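Local coordinates for diaminopimelate decarboxylase (Phaeodactylum tricornutum, PDB 7JPJ), which probably catalyses the pyridoxal 5'-phosphate-dependent decarboxylation of diaminopimelate to lysine, the last step of lysine biosynthesis, working as a dimer, at residues Tyr57-Ala65 against Ser392-Ser400. Sequence-based numbering, arbitrary orientation.
With SO4 (sulfate ion), chain D.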
ATOM      1  N   TYR A  57      14.950 -16.355   7.776  1.00 17.82           N
ATOM      2  CA  TYR A  57      13.858 -15.413   7.983  1.00 17.80           C
ATOM      3  C   TYR A  57      13.687 -14.555   6.735  1.00 17.33           C
ATOM      4  O   TYR A  57      14.636 -13.902   6.291  1.00 17.79           O
ATOM      5  CB  TYR A  57      14.124 -14.536   9.205  1.00 18.03           C
ATOM      6  CG  TYR A  57      13.142 -13.393   9.372  1.00 17.84           C
ATOM      7  CD1 TYR A  57      11.775 -13.590   9.203  1.00 17.57           C
ATOM      8  CD2 TYR A  57      13.580 -12.121   9.711  1.00 18.00           C
ATOM      9  CE1 TYR A  57      10.876 -12.549   9.356  1.00 17.54           C
ATOM     10  CE2 TYR A  57      12.688 -11.077   9.871  1.00 17.90           C
ATOM     11  CZ  TYR A  57      11.339 -11.296   9.691  1.00 17.75           C
ATOM     12  OH  TYR A  57      10.451 -10.256   9.848  1.00 17.73           O
ATOM     13  N   ALA A  58      12.483 -14.564   6.170  1.00 17.65           N
ATOM     14  CA  ALA A  58      12.139 -13.708   5.036  1.00 16.78           C
ATOM     15  C   ALA A  58      11.872 -12.307   5.573  1.00 18.34           C
ATOM     16  O   ALA A  58      10.736 -11.940   5.874  1.00 18.36           O
ATOM     17  CB  ALA A  58      10.933 -14.263   4.288  1.00 15.16           C
ATOM     18  N   MET A  59      12.937 -11.507   5.685  1.00 17.26           N
ATOM     19  CA  MET A  59      12.851 -10.232   6.391  1.00 18.71           C
ATOM     20  C   MET A  59      11.889  -9.249   5.739  1.00 18.35           C
ATOM     21  O   MET A  59      11.546  -8.242   6.371  1.00 18.74           O
ATOM     22  CB  MET A  59      14.229  -9.577   6.491  1.00 19.26           C
ATOM     23  CG  MET A  59      14.899  -9.335   5.151  1.00 17.90           C
ATOM     24  SD  MET A  59      16.539  -8.611   5.325  1.00 17.73           S
ATOM     25  CE  MET A  59      16.132  -7.039   6.078  1.00 18.62           C
ATOM     26  N   LYS A  60      11.456  -9.506   4.501  1.00 20.60           N
ATOM     27  CA  LYS A  60      10.482  -8.635   3.851  1.00 20.33           C
ATOM     28  C   LYS A  60       9.179  -8.542   4.633  1.00 20.94           C
ATOM     29  O   LYS A  60       8.405  -7.604   4.418  1.00 21.16           O
ATOM     30  CB  LYS A  60      10.200  -9.126   2.430  1.00 17.81           C
ATOM     31  CG  LYS A  60       9.322 -10.367   2.367  1.00 17.08           C
ATOM     32  CD  LYS A  60       9.427 -11.058   1.016  1.00 16.30           C
ATOM     33  CE  LYS A  60       8.589 -12.324   0.975  1.00 15.86           C
ATOM     34  NZ  LYS A  60       8.882 -13.146  -0.229  1.00 15.68           N
ATOM     35  N   ALA A  61       8.921  -9.490   5.537  1.00 18.70           N
ATOM     36  CA  ALA A  61       7.700  -9.464   6.329  1.00 18.70           C
ATOM     37  C   ALA A  61       7.776  -8.456   7.470  1.00 19.24           C
ATOM     38  O   ALA A  61       6.748  -7.895   7.860  1.00 19.39           O
ATOM     39  CB  ALA A  61       7.406 -10.861   6.876  1.00 17.98           C
ATOM     40  N   CYS A  62       8.975  -8.217   8.011  1.00 19.48           N
ATOM     41  CA  CYS A  62       9.205  -7.241   9.072  1.00 19.48           C
ATOM     42  C   CYS A  62      10.700  -6.994   9.246  1.00 19.65           C
ATOM     43  O   CYS A  62      11.400  -7.814   9.855  1.00 19.45           O
ATOM     44  CB  CYS A  62       8.597  -7.709  10.393  1.00 19.20           C
ATOM     45  SG  CYS A  62       8.597  -6.420  11.659  1.00 19.49           S
ATOM     46  N   PRO A  63      11.221  -5.867   8.749  1.00 18.88           N
ATOM     47  CA  PRO A  63      12.679  -5.701   8.674  1.00 19.13           C
ATOM     48  C   PRO A  63      13.309  -4.944   9.835  1.00 19.01           C
ATOM     49  O   PRO A  63      14.460  -4.513   9.718  1.00 19.57           O
ATOM     50  CB  PRO A  63      12.864  -4.932   7.357  1.00 19.60           C
ATOM     51  CG  PRO A  63      11.536  -4.233   7.111  1.00 19.40           C
ATOM     52  CD  PRO A  63      10.508  -4.772   8.071  1.00 18.93           C
ATOM     53  N   ASN A  64      12.597  -4.779  10.949  1.00 18.38           N
ATOM     54  CA  ASN A  64      13.165  -4.061  12.086  1.00 18.49           C
ATOM     55  C   ASN A  64      14.426  -4.755  12.590  1.00 18.71           C
ATOM     56  O   ASN A  64      14.485  -5.984  12.689  1.00 18.41           O
ATOM     57  CB  ASN A  64      12.144  -3.947  13.218  1.00 18.46           C
ATOM     58  CG  ASN A  64      12.630  -3.057  14.352  1.00 19.15           C
ATOM     59  OD1 ASN A  64      13.455  -3.468  15.168  1.00 19.46           O
ATOM     60  ND2 ASN A  64      12.124  -1.829  14.402  1.00 19.49           N
ATOM     61  N   ALA A  65      15.440  -3.948  12.918  1.00 18.61           N
ATOM     62  CA  ALA A  65      16.752  -4.494  13.247  1.00 18.98           C
ATOM     63  C   ALA A  65      16.704  -5.365  14.496  1.00 18.94           C
ATOM     64  O   ALA A  65      17.411  -6.376  14.583  1.00 18.91           O
ATOM     65  CB  ALA A  65      17.760  -3.361  13.423  1.00 19.82           C
ATOM     66  N   SER A 392      -0.596  -8.797  13.190  1.00 16.63           N
ATOM     67  CA  SER A 392      -0.171  -7.688  12.346  1.00 16.30           C
ATOM     68  C   SER A 392       1.343  -7.502  12.362  1.00 16.93           C
ATOM     69  O   SER A 392       1.839  -6.390  12.170  1.00 17.00           O
ATOM     70  CB  SER A 392      -0.872  -6.402  12.775  1.00 15.83           C
ATOM     71  OG  SER A 392      -2.279  -6.547  12.705  1.00 15.55           O
ATOM     72  N   GLY A 393       2.088  -8.580  12.596  1.00 15.80           N
ATOM     73  CA  GLY A 393       3.533  -8.529  12.597  1.00 16.71           C
ATOM     74  C   GLY A 393       4.192  -8.903  11.291  1.00 17.23           C
ATOM     75  O   GLY A 393       5.419  -8.829  11.177  1.00 18.26           O
ATOM     76  N   ALA A 394       3.406  -9.304  10.293  1.00 16.96           N
ATOM     77  CA  ALA A 394       3.922  -9.710   8.994  1.00 17.60           C
ATOM     78  C   ALA A 394       3.220  -8.914   7.906  1.00 17.28           C
ATOM     79  O   ALA A 394       1.985  -8.884   7.852  1.00 16.41           O
ATOM     80  CB  ALA A 394       3.725 -11.211   8.764  1.00 17.73           C
ATOM     81  N   TYR A 395       4.010  -8.262   7.050  1.00 16.43           N
ATOM     82  CA  TYR A 395       3.493  -7.515   5.903  1.00 16.47           C
ATOM     83  C   TYR A 395       2.517  -6.422   6.336  1.00 15.44           C
ATOM     84  O   TYR A 395       1.499  -6.177   5.686  1.00 15.37           O
ATOM     85  CB  TYR A 395       2.853  -8.454   4.881  1.00 17.33           C
ATOM     86  CG  TYR A 395       3.786  -9.556   4.440  1.00 18.55           C
ATOM     87  CD1 TYR A 395       4.846  -9.290   3.589  1.00 19.36           C
ATOM     88  CD2 TYR A 395       3.612 -10.861   4.884  1.00 19.06           C
ATOM     89  CE1 TYR A 395       5.705 -10.290   3.183  1.00 20.63           C
ATOM     90  CE2 TYR A 395       4.466 -11.869   4.485  1.00 20.33           C
ATOM     91  CZ  TYR A 395       5.513 -11.577   3.633  1.00 21.11           C
ATOM     92  OH  TYR A 395       6.372 -12.575   3.229  1.00 22.53           O
ATOM     93  N   CYS A 396       2.832  -5.760   7.450  1.00 18.36           N
ATOM     94  CA  CYS A 396       2.078  -4.589   7.893  1.00 17.67           C
ATOM     95  C   CYS A 396       3.002  -3.389   8.021  1.00 18.75           C
ATOM     96  O   CYS A 396       2.931  -2.478   7.192  1.00 19.49           O
ATOM     97  CB  CYS A 396       1.347  -4.884   9.204  1.00 16.55           C
ATOM     98  SG  CYS A 396       0.097  -6.181   9.071  1.00 15.79           S
ATOM     99  N   SER A 397       3.875  -3.356   9.030  1.00 16.83           N
ATOM    100  CA  SER A 397       4.890  -2.311   9.088  1.00 18.20           C
ATOM    101  C   SER A 397       5.789  -2.350   7.858  1.00 20.05           C
ATOM    102  O   SER A 397       6.170  -1.302   7.324  1.00 21.55           O
ATOM    103  CB  SER A 397       5.721  -2.457  10.362  1.00 18.61           C
ATOM    104  OG  SER A 397       6.748  -1.485  10.407  1.00 20.23           O
ATOM    105  N   GLY A 398       6.124  -3.549   7.382  1.00 17.91           N
ATOM    106  CA  GLY A 398       6.976  -3.678   6.215  1.00 19.31           C
ATOM    107  C   GLY A 398       6.281  -3.530   4.878  1.00 19.15           C
ATOM    108  O   GLY A 398       6.958  -3.543   3.847  1.00 20.23           O
ATOM    109  N   MET A 399       4.954  -3.394   4.864  1.00 20.22           N
ATOM    110  CA  MET A 399       4.224  -3.229   3.613  1.00 20.08           C
ATOM    111  C   MET A 399       2.891  -2.534   3.861  1.00 18.98           C
ATOM    112  O   MET A 399       1.854  -3.185   4.018  1.00 17.74           O
ATOM    113  CB  MET A 399       4.013  -4.582   2.928  1.00 19.62           C
ATOM    114  CG  MET A 399       3.113  -4.540   1.699  1.00 19.61           C
ATOM    115  SD  MET A 399       2.359  -6.133   1.329  1.00 18.71           S
ATOM    116  CE  MET A 399       0.697  -5.851   1.933  1.00 17.34           C
ATOM    117  N   SER A 400       2.915  -1.207   3.913  1.00 18.23           N
ATOM    118  CA  SER A 400       1.714  -0.417   4.117  1.00 17.46           C
ATOM    119  C   SER A 400       1.856   0.880   3.338  1.00 18.94           C
ATOM    120  O   SER A 400       2.914   1.183   2.781  1.00 20.44           O
ATOM    121  CB  SER A 400       1.471  -0.130   5.605  1.00 16.39           C
ATOM    122  OG  SER A 400       2.530   0.634   6.160  1.00 17.50           O
TER
HETATM  123  S   SO4 D 502       5.641 -16.222   3.614  1.00 20.77           S
HETATM  124  O1  SO4 D 502       4.221 -16.238   3.957  1.00 20.77           O
HETATM  125  O2  SO4 D 502       6.295 -17.387   4.207  1.00 20.77           O
HETATM  126  O3  SO4 D 502       6.259 -15.004   4.128  1.00 20.77           O
HETATM  127  O4  SO4 D 502       5.785 -16.252   2.161  1.00 20.77           O
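Tyr-395 lays one face of its ring over Ala-61, whose CB stands 4.0 Å from the ring centroid and 17° off the normal, a CH-pi contact displaced toward the hydroxyl end. The same two residues are joined through their backbones: Tyr-395 N donates to Ala-61 O over 2.9 Å, in the carbonyl plane on a lone pair and nearly straight (162°). That oxygen also receives a longer CA-H...O contact from Ala-394, whose CB meets the methyl of Ala-61 at 4.2 Å. With CG anti to the carbonyl carbon (chi1 -54°), the Tyr-395 ring is brought over the end of the 3-10 turn at Ala-61. Lys-60, the predicted attachment point of pyridoxal phosphate, carries no cofactor here; its extended chain passes the phenol obliquely, CG 3.7 Å from Tyr-395 CE1. The turn follows strand 53-58 of the TIM-type barrel of this fold-type III decarboxylase, and 392-400 is a loop after strand 386-390 of the second, beta-rich domain, so the contact joins the two domains at the predicted cofactor attachment point. Tyr-395 OH donates to O3 of a sulfate, 2.6 Å away and in the ring plane; Thr-282 OG1 and the backbone N of Gly-238 and Gly-281 bind the same ion, consistent with a site for the cofactor phosphate. A leucine at Tyr-395 would probably cost the anion its phenol hydroxyl partner and uncover part of Ala-61 and the Lys-60 chain. Farther along, Gly-398 CA rests 4.1 Å from Pro-63 CD. Tyr-404 of the second subunit packs on Tyr-395, and Cys-357 of that subunit, the predicted proton donor, packs on Lys-60.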